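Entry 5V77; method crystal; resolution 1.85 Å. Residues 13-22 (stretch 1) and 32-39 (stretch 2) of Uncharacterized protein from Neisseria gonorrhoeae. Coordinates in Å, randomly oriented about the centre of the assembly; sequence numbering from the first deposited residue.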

ATOM      1  N   ILE A  13     -14.692  -8.077 -11.862  1.00 40.28           N
ATOM      2  CA  ILE A  13     -13.665  -8.180 -12.886  1.00 38.28           C
ATOM      3  C   ILE A  13     -12.574  -9.129 -12.405  1.00 40.78           C
ATOM      4  O   ILE A  13     -12.520  -9.505 -11.234  1.00 36.36           O
ATOM      5  CB  ILE A  13     -13.069  -6.811 -13.256  1.00 36.75           C
ATOM      6  CG1 ILE A  13     -12.311  -6.212 -12.060  1.00 33.69           C
ATOM      7  CG2 ILE A  13     -14.165  -5.881 -13.744  1.00 40.41           C
ATOM      8  CD1 ILE A  13     -11.484  -5.005 -12.398  1.00 34.62           C
ATOM      9  N   PHE A  14     -11.720  -9.542 -13.348  1.00 34.09           N
ATOM     10  CA  PHE A  14     -10.509 -10.308 -13.046  1.00 33.13           C
ATOM     11  C   PHE A  14     -10.845 -11.591 -12.278  1.00 38.20           C
ATOM     12  O   PHE A  14     -10.420 -11.801 -11.137  1.00 34.46           O
ATOM     13  CB  PHE A  14      -9.496  -9.440 -12.288  1.00 32.30           C
ATOM     14  CG  PHE A  14      -8.602  -8.639 -13.189  1.00 34.64           C
ATOM     15  CD1 PHE A  14      -9.139  -7.813 -14.160  1.00 38.62           C
ATOM     16  CD2 PHE A  14      -7.225  -8.707 -13.068  1.00 31.65           C
ATOM     17  CE1 PHE A  14      -8.326  -7.076 -15.008  1.00 36.15           C
ATOM     18  CE2 PHE A  14      -6.412  -7.956 -13.918  1.00 26.72           C
ATOM     19  CZ  PHE A  14      -6.961  -7.155 -14.878  1.00 25.14           C
ATOM     20  N   HIS A  15     -11.618 -12.460 -12.934  1.00 36.02           N
ATOM     21  CA  HIS A  15     -11.993 -13.728 -12.320  1.00 38.37           C
ATOM     22  C   HIS A  15     -10.800 -14.674 -12.266  1.00 37.97           C
ATOM     23  O   HIS A  15     -10.046 -14.801 -13.238  1.00 41.00           O
ATOM     24  CB  HIS A  15     -13.126 -14.396 -13.096  1.00 53.14           C
ATOM     25  CG  HIS A  15     -14.467 -13.759 -12.902  1.00 58.88           C
ATOM     26  ND1 HIS A  15     -14.653 -12.393 -12.880  1.00 62.94           N
ATOM     27  CD2 HIS A  15     -15.694 -14.306 -12.753  1.00 66.63           C
ATOM     28  CE1 HIS A  15     -15.936 -12.129 -12.710  1.00 62.30           C
ATOM     29  NE2 HIS A  15     -16.588 -13.273 -12.625  1.00 67.05           N
ATOM     30  N   ASN A  16     -10.636 -15.334 -11.121  1.00 37.38           N
ATOM     31  CA  ASN A  16      -9.641 -16.381 -10.917  1.00 37.19           C
ATOM     32  C   ASN A  16      -8.240 -15.921 -11.330  1.00 33.49           C
ATOM     33  O   ASN A  16      -7.590 -16.498 -12.198  1.00 37.61           O
ATOM     34  CB  ASN A  16     -10.068 -17.660 -11.651  1.00 43.62           C
ATOM     35  CG  ASN A  16     -11.429 -18.168 -11.181  1.00 49.51           C
ATOM     36  OD1 ASN A  16     -11.856 -17.897 -10.053  1.00 45.81           O
ATOM     37  ND2 ASN A  16     -12.121 -18.896 -12.045  1.00 54.67           N
ATOM     38  N   VAL A  17      -7.770 -14.860 -10.676  1.00 30.64           N
ATOM     39  CA  VAL A  17      -6.445 -14.318 -10.930  1.00 28.86           C
ATOM     40  C   VAL A  17      -5.589 -14.432  -9.668  1.00 29.81           C
ATOM     41  O   VAL A  17      -6.080 -14.695  -8.573  1.00 35.24           O
ATOM     42  CB  VAL A  17      -6.506 -12.855 -11.400  1.00 28.38           C
ATOM     43  CG1 VAL A  17      -7.191 -12.773 -12.761  1.00 31.36           C
ATOM     44  CG2 VAL A  17      -7.245 -12.038 -10.366  1.00 27.66           C
ATOM     45  N   SER A  18      -4.295 -14.171  -9.835  1.00 28.25           N
ATOM     46  CA  SER A  18      -3.322 -14.250  -8.747  1.00 27.37           C
ATOM     47  C   SER A  18      -2.566 -12.933  -8.681  1.00 27.59           C
ATOM     48  O   SER A  18      -1.825 -12.605  -9.609  1.00 27.58           O
ATOM     49  CB  SER A  18      -2.359 -15.416  -8.973  1.00 34.94           C
ATOM     50  OG  SER A  18      -1.406 -15.485  -7.922  1.00 37.15           O
ATOM     51  N   LEU A  19      -2.750 -12.192  -7.586  1.00 26.20           N
ATOM     52  CA  LEU A  19      -2.047 -10.930  -7.373  1.00 26.25           C
ATOM     53  C   LEU A  19      -0.628 -11.188  -6.876  1.00 27.62           C
ATOM     54  O   LEU A  19      -0.433 -11.888  -5.877  1.00 28.24           O
ATOM     55  CB  LEU A  19      -2.809 -10.083  -6.361  1.00 22.61           C
ATOM     56  CG  LEU A  19      -2.117  -8.792  -5.904  1.00 21.44           C
ATOM     57  CD1 LEU A  19      -2.127  -7.801  -7.050  1.00 20.73           C
ATOM     58  CD2 LEU A  19      -2.867  -8.239  -4.723  1.00 24.42           C
ATOM     59  N   TYR A  20       0.373 -10.616  -7.559  1.00 23.32           N
ATOM     60  CA  TYR A  20       1.751 -10.843  -7.147  1.00 27.49           C
ATOM     61  C   TYR A  20       2.512  -9.570  -6.814  1.00 27.22           C
ATOM     62  O   TYR A  20       3.646  -9.668  -6.332  1.00 26.09           O
ATOM     63  CB  TYR A  20       2.531 -11.645  -8.209  1.00 27.21           C
ATOM     64  CG  TYR A  20       2.816 -10.929  -9.519  1.00 25.50           C
ATOM     65  CD1 TYR A  20       1.952 -11.045 -10.605  1.00 28.09           C
ATOM     66  CD2 TYR A  20       3.968 -10.158  -9.678  1.00 29.81           C
ATOM     67  CE1 TYR A  20       2.221 -10.381 -11.816  1.00 25.08           C
ATOM     68  CE2 TYR A  20       4.247  -9.500 -10.871  1.00 27.53           C
ATOM     69  CZ  TYR A  20       3.363  -9.616 -11.939  1.00 34.12           C
ATOM     70  OH  TYR A  20       3.639  -8.972 -13.130  1.00 29.65           O
ATOM     71  N   GLU A  21       1.940  -8.389  -7.035  1.00 27.39           N
ATOM     72  CA  GLU A  21       2.636  -7.181  -6.610  1.00 28.31           C
ATOM     73  C   GLU A  21       1.685  -5.997  -6.591  1.00 25.35           C
ATOM     74  O   GLU A  21       0.675  -5.959  -7.298  1.00 21.47           O
ATOM     75  CB  GLU A  21       3.831  -6.870  -7.511  1.00 25.38           C
ATOM     76  CG  GLU A  21       3.420  -6.540  -8.908  1.00 25.81           C
ATOM     77  CD  GLU A  21       4.588  -6.191  -9.783  1.00 37.44           C
ATOM     78  OE1 GLU A  21       5.730  -6.498  -9.406  1.00 33.42           O
ATOM     79  OE2 GLU A  21       4.364  -5.607 -10.860  1.00 37.82           O
ATOM     80  N   ILE A  22       2.068  -5.005  -5.796  1.00 21.12           N
ATOM     81  CA  ILE A  22       1.340  -3.750  -5.634  1.00 22.24           C
ATOM     82  C   ILE A  22       2.396  -2.661  -5.676  1.00 22.71           C
ATOM     83  O   ILE A  22       3.286  -2.642  -4.825  1.00 25.41           O
ATOM     84  CB  ILE A  22       0.566  -3.693  -4.304  1.00 24.91           C
ATOM     85  CG1 ILE A  22      -0.474  -4.826  -4.226  1.00 24.64           C
ATOM     86  CG2 ILE A  22      -0.099  -2.334  -4.143  1.00 24.13           C
ATOM     87  CD1 ILE A  22      -1.117  -4.935  -2.852  1.00 27.94           C
ATOM     88  N   THR A  32      -0.472   0.304  -9.052  1.00 18.52           N
ATOM     89  CA  THR A  32      -0.749  -0.726 -10.048  1.00 18.46           C
ATOM     90  C   THR A  32      -0.655  -2.086  -9.382  1.00 19.06           C
ATOM     91  O   THR A  32       0.332  -2.392  -8.693  1.00 21.24           O
ATOM     92  CB  THR A  32       0.211  -0.635 -11.242  1.00 19.19           C
ATOM     93  OG1 THR A  32       0.111   0.676 -11.818  1.00 20.62           O
ATOM     94  CG2 THR A  32      -0.158  -1.679 -12.331  1.00 20.30           C
ATOM     95  N   LEU A  33      -1.689  -2.886  -9.578  1.00 18.12           N
ATOM     96  CA  LEU A  33      -1.748  -4.254  -9.090  1.00 19.44           C
ATOM     97  C   LEU A  33      -1.539  -5.172 -10.281  1.00 20.37           C
ATOM     98  O   LEU A  33      -2.202  -4.998 -11.303  1.00 18.94           O
ATOM     99  CB  LEU A  33      -3.104  -4.529  -8.432  1.00 21.42           C
ATOM    100  CG  LEU A  33      -3.305  -4.082  -6.982  1.00 22.97           C
ATOM    101  CD1 LEU A  33      -3.152  -2.570  -6.845  1.00 25.79           C
ATOM    102  CD2 LEU A  33      -4.690  -4.499  -6.491  1.00 23.79           C
ATOM    103  N   SER A  34      -0.610  -6.129 -10.170  1.00 19.10           N
ATOM    104  CA  SER A  34      -0.316  -7.010 -11.295  1.00 20.15           C
ATOM    105  C   SER A  34      -0.666  -8.447 -10.956  1.00 22.19           C
ATOM    106  O   SER A  34      -0.498  -8.885  -9.813  1.00 23.16           O
ATOM    107  CB  SER A  34       1.147  -6.919 -11.712  1.00 25.34           C
ATOM    108  OG  SER A  34       1.416  -5.609 -12.189  1.00 30.78           O
ATOM    109  N   PHE A  35      -1.100  -9.184 -11.989  1.00 22.08           N
ATOM    110  CA  PHE A  35      -1.733 -10.483 -11.815  1.00 23.17           C
ATOM    111  C   PHE A  35      -1.197 -11.488 -12.820  1.00 24.97           C
ATOM    112  O   PHE A  35      -0.876 -11.136 -13.958  1.00 25.51           O
ATOM    113  CB  PHE A  35      -3.252 -10.400 -12.012  1.00 23.22           C
ATOM    114  CG  PHE A  35      -3.932  -9.419 -11.099  1.00 23.36           C
ATOM    115  CD1 PHE A  35      -4.007  -8.070 -11.444  1.00 21.79           C
ATOM    116  CD2 PHE A  35      -4.506  -9.848  -9.902  1.00 23.58           C
ATOM    117  CE1 PHE A  35      -4.645  -7.149 -10.602  1.00 23.09           C
ATOM    118  CE2 PHE A  35      -5.147  -8.946  -9.059  1.00 28.07           C
ATOM    119  CZ  PHE A  35      -5.217  -7.595  -9.402  1.00 25.09           C
ATOM    120  N   THR A  36      -1.132 -12.748 -12.392  1.00 26.32           N
ATOM    121  CA  THR A  36      -0.994 -13.902 -13.275  1.00 28.54           C
ATOM    122  C   THR A  36      -2.320 -14.648 -13.353  1.00 30.52           C
ATOM    123  O   THR A  36      -3.232 -14.433 -12.548  1.00 30.23           O
ATOM    124  CB  THR A  36       0.099 -14.863 -12.782  1.00 30.32           C
ATOM    125  OG1 THR A  36      -0.237 -15.328 -11.463  1.00 30.19           O
ATOM    126  CG2 THR A  36       1.461 -14.171 -12.754  1.00 30.19           C
ATOM    127  N   ASP A  37      -2.421 -15.535 -14.345  1.00 31.44           N
ATOM    128  CA  ASP A  37      -3.540 -16.459 -14.419  1.00 37.80           C
ATOM    129  C   ASP A  37      -3.288 -17.627 -13.470  1.00 39.52           C
ATOM    130  O   ASP A  37      -2.180 -17.820 -12.963  1.00 45.61           O
ATOM    131  CB  ASP A  37      -3.747 -16.957 -15.853  1.00 39.91           C
ATOM    132  CG  ASP A  37      -2.670 -17.935 -16.301  1.00 48.66           C
ATOM    133  OD1 ASP A  37      -2.731 -19.118 -15.905  1.00 58.24           O
ATOM    134  OD2 ASP A  37      -1.774 -17.534 -17.074  1.00 48.48           O
ATOM    135  N   THR A  38      -4.338 -18.399 -13.206  1.00 46.38           N
ATOM    136  CA  THR A  38      -4.232 -19.503 -12.262  1.00 50.67           C
ATOM    137  C   THR A  38      -4.227 -20.862 -12.957  1.00 65.19           C
ATOM    138  O   THR A  38      -4.473 -21.883 -12.309  1.00 74.38           O
ATOM    139  CB  THR A  38      -5.356 -19.418 -11.223  1.00 53.23           C
ATOM    140  OG1 THR A  38      -6.627 -19.459 -11.884  1.00 55.35           O
ATOM    141  CG2 THR A  38      -5.248 -18.092 -10.425  1.00 46.49           C
ATOM    142  N   ILE A  39      -3.940 -20.891 -14.260  1.00 65.09           N
ATOM    143  CA  ILE A  39      -3.798 -22.141 -15.002  1.00 72.06           C
ATOM    144  C   ILE A  39      -2.323 -22.369 -15.317  1.00 74.52           C
ATOM    145  O   ILE A  39      -1.617 -23.049 -14.565  1.00 76.31           O
ATOM    146  CB  ILE A  39      -4.648 -22.128 -16.284  1.00 72.13           C
ATOM    147  CG1 ILE A  39      -6.093 -21.755 -15.948  1.00 77.15           C
ATOM    148  CG2 ILE A  39      -4.600 -23.485 -16.971  1.00 69.52           C
ATOM    149  CD1 ILE A  39      -7.007 -21.710 -17.150  1.00 82.90           C
TER
HETATM  150  O   HOH W   1      -6.858 -18.001 -14.591  1.00 57.59           O
HETATM  151  O   HOH W   2       0.981 -14.731  -9.019  1.00 44.96           O
HETATM  152  O   HOH W   3       2.293  -3.748 -10.587  1.00 31.39           O

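Neighbouring antiparallel strands are held together twice, by a ladder of backbone hydrogen bonds and by side chains that sort themselves onto two faces, and this pair from Neisseria gonorrhoeae illustrates both. The contact opens before the first strand begins. Phe-14 turns the edge of its ring toward the face of Phe-35, with centroids 5.0 Å apart and planes at 65°, an arrangement that sets ring hydrogens against pi density. At Asn-16 the link is made through solvent: water 1 donates to Asn-16 O (2.9 Å) and accepts from Thr-38 N (2.9 Å), joining backbones where the ladder has not yet started. Val-17 then packs its CG2 3.5 Å from Phe-35 CD2.

Ser-18 supplies the first full rung. Its N donates to Thr-36 O and its O accepts from Thr-36 N, both at 2.9 Å, so the two residues are bonded in both directions. Their side chains share a face, where water 2 lies 2.7 Å from Ser-18 OG and 2.8 Å from Thr-36 OG1. Leu-19 points to the other face, with Phe-35 and Leu-33. Its CD1 sits 4.1 Å from the centroid of the Phe-35 ring, over the face opposite Phe-14, so the aromatic ring is sandwiched; the same CD1 lies 3.7 Å from Leu-33 CB.

Tyr-20 disturbs the simple alternation. Tyr-20 N donates to Ser-34 O (3.0 Å, nearly straight at 171°), but the return bond, from Ser-34 N, goes to Glu-21 O at 3.2 Å. The register thus slips by one residue: Leu-19 lies opposite Phe-35, but Ile-22 lies opposite Leu-33, three residues on along one strand and two back along the other. Water 3 bridges Glu-21 OE2 (2.8 Å), Ser-34 OG (2.6 Å) and Thr-32 O (3.0 Å). Ile-22 restores apolar packing, its CG1 4.0 Å from Leu-33 CG.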